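Cutinase-like protein (Cryptococcus sp., PDB 2CZQ) probably hydrolyses carboxylic esters, as a cutinase-like enzyme of the alpha/beta hydrolase fold. Local coordinates at residues C78-A89 with A107-D118; T133-L141 with D165-G173. All coordinates share one frame; numbering follows the deposited sequence.

In the fold
Contact 1 comes first along the chain and closes before contact 2 opens. It pairs strands 78-84 and 108-114 in the middle of the parallel sheet, its centre about 2 Å from the centre of the chain. Contact 2 joins two loops, one after strand 126-127 and one after strand 157-160, its centre about 17 Å from that of the chain; the centres of the two contacts are also about 17 Å apart. They meet beyond the C-terminal ends of the central strands, where Asn116 O lies 3.2 Å from Cys168 CB. Ser85 of contact 1, Asp165 of contact 2 and His180 have the geometry of a Ser-His-Asp triad, consistent with an esterase active site.

Contact 1 (C78-A89 with A107-D118); sequences CYILQGYSQGAA and AVKGVFLIGNPD
From Tyr79 beside Val108 to Tyr84 beside Ile114, strands 78-84 and 108-114 run side by side and parallel, their axes 4.6 Å apart at 17°; the bonding carries on into Ala107 and Ser85. Seven backbone hydrogen bonds join them, from Tyr79 N to Ala107 O at one end to Ser85 N to Ile114 O, 3.0 Å, at the other. A beta bulge shifts the register between Tyr79 and Ile80, and in it the buried Gly110 N finds no partner in the model. CA-H...O contacts fill in between the bonds, the shortest from Gln82 CA to Phe112 O at 3.1 Å.

Apolar packing follows on both faces. On the face carrying Tyr79 and Leu81, Ala107 CB meets the edge of the Tyr79 ring, 3.8 Å from CD2, while Leu81 crosses Val108 at about a right angle, Leu81 CG touching Val108 CG1 at 3.8 Å. On the face of Ile80 and Tyr84, Ile114 holds CG1 between its backbone N and carbonyl carbon (chi1 42°), which brings its CD1 to 3.7 Å from Tyr84 CD1.

Strand 78-84 then turns sharply into helix 86-98 through Gly83-Tyr84-Ser85-Gln86-Gly87, a GxSxG sequence consistent with the nucleophile elbow of alpha/beta hydrolases. Ser85 has a positive phi of 60°, and its OG is hydrogen-bonded to His180; its CB sits over the centre of one face of the Tyr84 ring.

Polar and close contacts gather beyond the strands. Pro117 CD presses on Ser85 O at 3.1 Å. Asn116 OD1 accepts from Asp118 N in an Asx turn, the donor above the amide plane, and also lies against Ala88 CB; Asn116 ND2 is held by Asp159. Asp118 OD2 rests 3.4 Å from Ala89 CA.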
# COMPACT_ATOMS: atom_id res chain seq x y z
N CYS A 78 -1.99 11.84 -10.19
CA CYS A 78 -1.42 11.40 -8.92
C CYS A 78 -1.82 9.97 -8.61
O CYS A 78 -2.90 9.52 -8.99
CB CYS A 78 -1.94 12.28 -7.81
SG CYS A 78 -1.57 14.03 -8.01
N TYR A 79 -0.96 9.28 -7.86
CA TYR A 79 -1.24 7.92 -7.42
C TYR A 79 -1.07 7.75 -5.93
O TYR A 79 -0.18 8.35 -5.31
CB TYR A 79 -0.28 6.94 -8.09
CG TYR A 79 -0.36 6.94 -9.59
CD1 TYR A 79 -1.44 6.37 -10.24
CD2 TYR A 79 0.63 7.54 -10.36
CE1 TYR A 79 -1.54 6.37 -11.62
CE2 TYR A 79 0.55 7.56 -11.75
CZ TYR A 79 -0.55 6.97 -12.37
OH TYR A 79 -0.65 6.96 -13.73
N ILE A 80 -1.91 6.88 -5.37
CA ILE A 80 -1.61 6.22 -4.10
C ILE A 80 -1.48 4.74 -4.42
O ILE A 80 -2.35 4.17 -5.07
CB ILE A 80 -2.73 6.43 -3.05
CG1 ILE A 80 -3.01 7.92 -2.80
CG2 ILE A 80 -2.39 5.69 -1.75
CD1 ILE A 80 -1.87 8.70 -2.14
N LEU A 81 -0.39 4.12 -3.98
CA LEU A 81 -0.21 2.68 -4.13
C LEU A 81 -0.55 1.99 -2.82
O LEU A 81 0.00 2.35 -1.77
CB LEU A 81 1.22 2.32 -4.54
CG LEU A 81 1.81 3.07 -5.73
CD1 LEU A 81 3.19 2.53 -6.06
CD2 LEU A 81 0.89 3.02 -6.95
N GLN A 82 -1.44 1.01 -2.89
CA GLN A 82 -1.92 0.29 -1.72
C GLN A 82 -1.65 -1.19 -1.92
O GLN A 82 -1.90 -1.72 -3.00
CB GLN A 82 -3.42 0.50 -1.55
CG GLN A 82 -3.82 1.96 -1.40
CD GLN A 82 -5.32 2.18 -1.53
OE1 GLN A 82 -5.98 1.50 -2.32
NE2 GLN A 82 -5.85 3.13 -0.77
N GLY A 83 -1.16 -1.87 -0.89
CA GLY A 83 -0.93 -3.29 -1.00
C GLY A 83 -1.18 -4.02 0.31
O GLY A 83 -0.78 -3.53 1.37
N TYR A 84 -1.84 -5.17 0.21
CA TYR A 84 -2.13 -6.02 1.36
C TYR A 84 -1.47 -7.38 1.17
O TYR A 84 -1.70 -8.05 0.16
CB TYR A 84 -3.65 -6.20 1.49
CG TYR A 84 -4.09 -7.25 2.49
CD1 TYR A 84 -3.55 -7.32 3.78
CD2 TYR A 84 -5.04 -8.20 2.13
CE1 TYR A 84 -3.96 -8.30 4.69
CE2 TYR A 84 -5.46 -9.18 3.02
CZ TYR A 84 -4.92 -9.23 4.29
OH TYR A 84 -5.35 -10.20 5.16
N SER A 85 -0.67 -7.79 2.16
CA SER A 85 -0.10 -9.13 2.20
C SER A 85 0.76 -9.37 0.95
O SER A 85 1.68 -8.58 0.71
CB SER A 85 -1.20 -10.18 2.42
OG SER A 85 -0.63 -11.39 2.85
N GLN A 86 0.47 -10.38 0.13
CA GLN A 86 1.24 -10.55 -1.10
C GLN A 86 1.27 -9.25 -1.92
O GLN A 86 2.29 -8.91 -2.53
CB GLN A 86 0.68 -11.69 -1.96
CG GLN A 86 1.50 -11.88 -3.23
CD GLN A 86 1.22 -13.14 -4.02
OE1 GLN A 86 1.90 -13.37 -5.01
NE2 GLN A 86 0.22 -13.93 -3.63
N GLY A 87 0.16 -8.52 -1.93
CA GLY A 87 0.08 -7.26 -2.65
C GLY A 87 0.97 -6.17 -2.09
O GLY A 87 1.42 -5.30 -2.84
N ALA A 88 1.22 -6.21 -0.79
CA ALA A 88 2.18 -5.30 -0.18
C ALA A 88 3.59 -5.60 -0.69
O ALA A 88 4.32 -4.69 -1.06
CB ALA A 88 2.12 -5.36 1.34
N ALA A 89 3.96 -6.88 -0.73
CA ALA A 89 5.26 -7.28 -1.26
C ALA A 89 5.39 -6.85 -2.73
O ALA A 89 6.41 -6.30 -3.13
CB ALA A 89 5.46 -8.78 -1.11
N ALA A 107 4.95 11.16 -9.27
CA ALA A 107 3.50 11.03 -9.38
C ALA A 107 2.89 10.22 -8.23
O ALA A 107 1.70 10.39 -7.91
CB ALA A 107 3.12 10.41 -10.71
N VAL A 108 3.68 9.33 -7.64
CA VAL A 108 3.21 8.53 -6.52
C VAL A 108 3.32 9.38 -5.25
O VAL A 108 4.41 9.62 -4.73
CB VAL A 108 3.98 7.20 -6.37
CG1 VAL A 108 3.45 6.44 -5.16
CG2 VAL A 108 3.83 6.35 -7.62
N LYS A 109 2.17 9.84 -4.78
CA LYS A 109 2.13 10.74 -3.63
C LYS A 109 2.19 10.00 -2.30
O LYS A 109 2.56 10.59 -1.29
CB LYS A 109 0.91 11.65 -3.67
CG LYS A 109 0.76 12.46 -4.97
CD LYS A 109 2.00 13.29 -5.31
CE LYS A 109 1.83 13.97 -6.66
NZ LYS A 109 3.08 14.64 -7.15
N GLY A 110 1.81 8.72 -2.29
CA GLY A 110 1.84 7.95 -1.07
C GLY A 110 1.78 6.47 -1.36
O GLY A 110 1.24 6.05 -2.38
N VAL A 111 2.32 5.70 -0.43
CA VAL A 111 2.30 4.24 -0.47
C VAL A 111 1.74 3.78 0.88
O VAL A 111 2.24 4.20 1.93
CB VAL A 111 3.71 3.66 -0.69
CG1 VAL A 111 3.66 2.14 -0.69
CG2 VAL A 111 4.31 4.18 -1.99
N PHE A 112 0.70 2.96 0.83
CA PHE A 112 0.03 2.50 2.03
C PHE A 112 -0.01 0.98 2.02
O PHE A 112 -0.61 0.37 1.13
CB PHE A 112 -1.39 3.08 2.09
CG PHE A 112 -2.14 2.69 3.32
CD1 PHE A 112 -1.99 3.41 4.50
CD2 PHE A 112 -3.00 1.59 3.31
CE1 PHE A 112 -2.67 3.03 5.65
CE2 PHE A 112 -3.68 1.22 4.45
CZ PHE A 112 -3.53 1.93 5.62
N LEU A 113 0.66 0.38 3.00
CA LEU A 113 0.82 -1.07 3.06
C LEU A 113 0.19 -1.62 4.33
O LEU A 113 0.27 -0.98 5.38
CB LEU A 113 2.30 -1.45 3.04
CG LEU A 113 3.14 -0.84 1.91
CD1 LEU A 113 4.62 -1.11 2.13
CD2 LEU A 113 2.69 -1.33 0.55
N ILE A 114 -0.43 -2.79 4.22
CA ILE A 114 -0.94 -3.51 5.38
C ILE A 114 -0.51 -4.96 5.32
O ILE A 114 -0.51 -5.58 4.25
CB ILE A 114 -2.49 -3.41 5.51
CG1 ILE A 114 -3.17 -3.57 4.15
CG2 ILE A 114 -2.89 -2.11 6.18
CD1 ILE A 114 -4.67 -3.80 4.23
N GLY A 115 -0.13 -5.51 6.47
CA GLY A 115 0.27 -6.90 6.53
C GLY A 115 1.42 -7.24 5.59
O GLY A 115 1.38 -8.23 4.86
N ASN A 116 2.46 -6.41 5.62
CA ASN A 116 3.54 -6.46 4.65
C ASN A 116 4.56 -7.56 4.94
O ASN A 116 5.27 -7.47 5.94
CB ASN A 116 4.24 -5.10 4.65
CG ASN A 116 5.35 -4.99 3.64
OD1 ASN A 116 5.47 -5.81 2.72
ND2 ASN A 116 6.18 -3.96 3.81
N PRO A 117 4.69 -8.57 4.08
CA PRO A 117 5.73 -9.59 4.29
C PRO A 117 7.13 -8.99 4.28
O PRO A 117 8.05 -9.58 4.86
CB PRO A 117 5.56 -10.52 3.08
CG PRO A 117 4.16 -10.29 2.60
CD PRO A 117 3.91 -8.84 2.86
N ASP A 118 7.29 -7.83 3.65
CA ASP A 118 8.58 -7.17 3.54
C ASP A 118 8.80 -6.11 4.61
O ASP A 118 9.68 -5.26 4.48
CB ASP A 118 8.73 -6.53 2.16
CG ASP A 118 8.67 -7.53 1.05
OD1 ASP A 118 8.87 -8.74 1.33
OD2 ASP A 118 8.43 -7.18 -0.13

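Contact 2 (T133-L141 with D165-G173)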
# COMPACT_ATOMS: atom_id res chain seq x y z
N THR A 133 3.70 2.83 17.61
CA THR A 133 5.00 2.26 17.24
C THR A 133 5.23 0.84 17.73
O THR A 133 6.36 0.35 17.68
CB THR A 133 6.13 3.17 17.75
OG1 THR A 133 5.96 3.38 19.15
CG2 THR A 133 6.05 4.56 17.13
N THR A 134 4.18 0.15 18.18
CA THR A 134 4.41 -1.16 18.81
C THR A 134 4.93 -2.22 17.87
O THR A 134 5.48 -3.22 18.32
CB THR A 134 3.16 -1.69 19.54
OG1 THR A 134 2.11 -1.92 18.60
CG2 THR A 134 2.61 -0.66 20.55
N THR A 135 4.76 -2.02 16.56
CA THR A 135 5.32 -2.92 15.56
C THR A 135 6.37 -2.23 14.69
O THR A 135 6.68 -2.71 13.60
CB THR A 135 4.24 -3.51 14.66
OG1 THR A 135 3.51 -2.43 14.05
CG2 THR A 135 3.22 -4.30 15.47
N ARG A 136 6.94 -1.13 15.16
CA ARG A 136 7.96 -0.47 14.35
C ARG A 136 9.20 -1.34 14.19
O ARG A 136 9.79 -1.38 13.11
CB ARG A 136 8.33 0.90 14.91
CG ARG A 136 9.38 1.60 14.06
CD ARG A 136 9.37 3.10 14.17
NE ARG A 136 8.11 3.66 13.69
CZ ARG A 136 7.80 4.95 13.77
NH1 ARG A 136 8.66 5.82 14.29
NH2 ARG A 136 6.63 5.37 13.32
N ASN A 137 9.60 -2.02 15.26
CA ASN A 137 10.88 -2.72 15.31
C ASN A 137 10.73 -4.23 15.22
O ASN A 137 11.27 -4.98 16.04
CB ASN A 137 11.67 -2.29 16.53
CG ASN A 137 11.76 -0.80 16.63
OD1 ASN A 137 12.21 -0.15 15.68
ND2 ASN A 137 11.28 -0.24 17.73
N VAL A 138 10.00 -4.64 14.19
CA VAL A 138 9.82 -6.05 13.87
C VAL A 138 9.99 -6.25 12.37
O VAL A 138 9.81 -5.32 11.58
CB VAL A 138 8.43 -6.59 14.34
CG1 VAL A 138 8.23 -6.35 15.84
CG2 VAL A 138 7.27 -5.98 13.54
N ASN A 139 10.33 -7.48 12.00
CA ASN A 139 10.52 -7.85 10.61
C ASN A 139 9.43 -8.79 10.13
O ASN A 139 8.92 -9.61 10.89
CB ASN A 139 11.86 -8.55 10.45
CG ASN A 139 13.02 -7.61 10.59
OD1 ASN A 139 13.09 -6.58 9.92
ND2 ASN A 139 13.95 -7.94 11.49
N GLY A 140 9.11 -8.68 8.84
CA GLY A 140 8.19 -9.60 8.21
C GLY A 140 8.86 -10.88 7.76
O GLY A 140 10.09 -11.03 7.83
N LEU A 141 8.05 -11.81 7.28
CA LEU A 141 8.52 -13.13 6.88
C LEU A 141 9.48 -13.11 5.69
O LEU A 141 10.31 -14.01 5.56
CB LEU A 141 7.33 -14.02 6.54
CG LEU A 141 6.46 -14.45 7.71
CD1 LEU A 141 5.13 -14.99 7.21
CD2 LEU A 141 7.16 -15.51 8.56
N ASP A 165 0.46 -9.66 13.97
CA ASP A 165 0.24 -10.20 12.63
C ASP A 165 1.52 -10.93 12.22
O ASP A 165 2.54 -10.29 12.01
CB ASP A 165 -0.08 -9.05 11.67
CG ASP A 165 -0.08 -9.46 10.21
OD1 ASP A 165 0.33 -10.59 9.88
OD2 ASP A 165 -0.51 -8.67 9.33
N GLY A 166 1.48 -12.25 12.12
CA GLY A 166 2.68 -13.04 11.90
C GLY A 166 3.37 -12.86 10.55
O GLY A 166 4.49 -13.32 10.38
N VAL A 167 2.70 -12.20 9.61
CA VAL A 167 3.28 -11.97 8.29
C VAL A 167 4.25 -10.78 8.30
O VAL A 167 5.33 -10.85 7.70
CB VAL A 167 2.17 -11.80 7.22
CG1 VAL A 167 2.76 -11.45 5.87
CG2 VAL A 167 1.31 -13.06 7.14
N CYS A 168 3.85 -9.70 8.96
CA CYS A 168 4.68 -8.50 9.07
C CYS A 168 5.43 -8.37 10.39
O CYS A 168 6.37 -7.58 10.49
CB CYS A 168 3.84 -7.23 8.79
SG CYS A 168 2.39 -7.04 9.83
N ASP A 169 5.01 -9.15 11.39
CA ASP A 169 5.52 -9.08 12.75
C ASP A 169 5.86 -10.49 13.23
O ASP A 169 5.05 -11.17 13.88
CB ASP A 169 4.45 -8.44 13.65
CG ASP A 169 4.85 -8.37 15.11
OD1 ASP A 169 5.96 -8.82 15.49
OD2 ASP A 169 4.06 -7.85 15.93
N THR A 170 7.06 -10.94 12.89
CA THR A 170 7.48 -12.28 13.30
C THR A 170 7.94 -12.32 14.75
O THR A 170 8.17 -13.40 15.30
CB THR A 170 8.56 -12.88 12.39
OG1 THR A 170 9.76 -12.09 12.48
CG2 THR A 170 8.14 -12.86 10.92
N ALA A 171 8.08 -11.15 15.39
CA ALA A 171 8.40 -11.11 16.81
C ALA A 171 7.21 -11.55 17.65
O ALA A 171 7.32 -12.48 18.46
CB ALA A 171 8.88 -9.73 17.22
N HIS A 172 6.07 -10.90 17.44
CA HIS A 172 4.90 -11.13 18.28
C HIS A 172 3.84 -12.00 17.64
O HIS A 172 2.93 -12.45 18.32
CB HIS A 172 4.24 -9.81 18.70
CG HIS A 172 5.20 -8.71 18.97
ND1 HIS A 172 5.26 -7.57 18.20
CD2 HIS A 172 6.13 -8.54 19.94
CE1 HIS A 172 6.19 -6.76 18.66
NE2 HIS A 172 6.73 -7.32 19.72
N GLY A 173 3.94 -12.19 16.33
CA GLY A 173 2.93 -12.93 15.59
C GLY A 173 3.34 -14.35 15.30
O GLY A 173 4.48 -14.74 15.55
O HOH W 1 10.54 -9.57 13.80
O HOH W 2 11.26 -12.08 10.25
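Val138 CG1 comes obliquely to the His172 ring, 3.5 Å from its CE1. Ala171 CB lies over the centre of one face of that ring and Asp169 OD2 in plane at its edge; Tyr163 also stacks with it. Loop 165-173 carries Asp165, the probable acid of the Ser-His-Asp triad, bonded to His180, and is closed by the Cys161-Cys168 disulfide. Asp169 braces it: OD2 accepts the N-H of His172 ND1 through its syn lone pair, 2.6 Å, and OD1 receives His172 N from above the carboxylate plane, an Asx motif. Gly164 N adds a further bond to OD2.

Val138 lies obliquely against Asp169, with both methyls touching it. Its chi1 of -56° sends CG1 to within 3.4 Å of Asp169 OD1 as well as to the histidine, and CG2 to Cys168 O and Asp169 CA. The Thr135 side chain meets Asp169 at about a right angle, its CG2 3.7 Å from OD2.

Two backbone bonds tie the loops together: Thr170 N to Asn139 O, 3.0 Å, and Leu141 N to Val167 O, 2.9 Å. Leu141 CG touches Gly166 O at 3.5 Å. Thr170 OG1 is bonded to two waters, one accepting from Asn139 N, the other donating to Gly140 O at 2.9 Å.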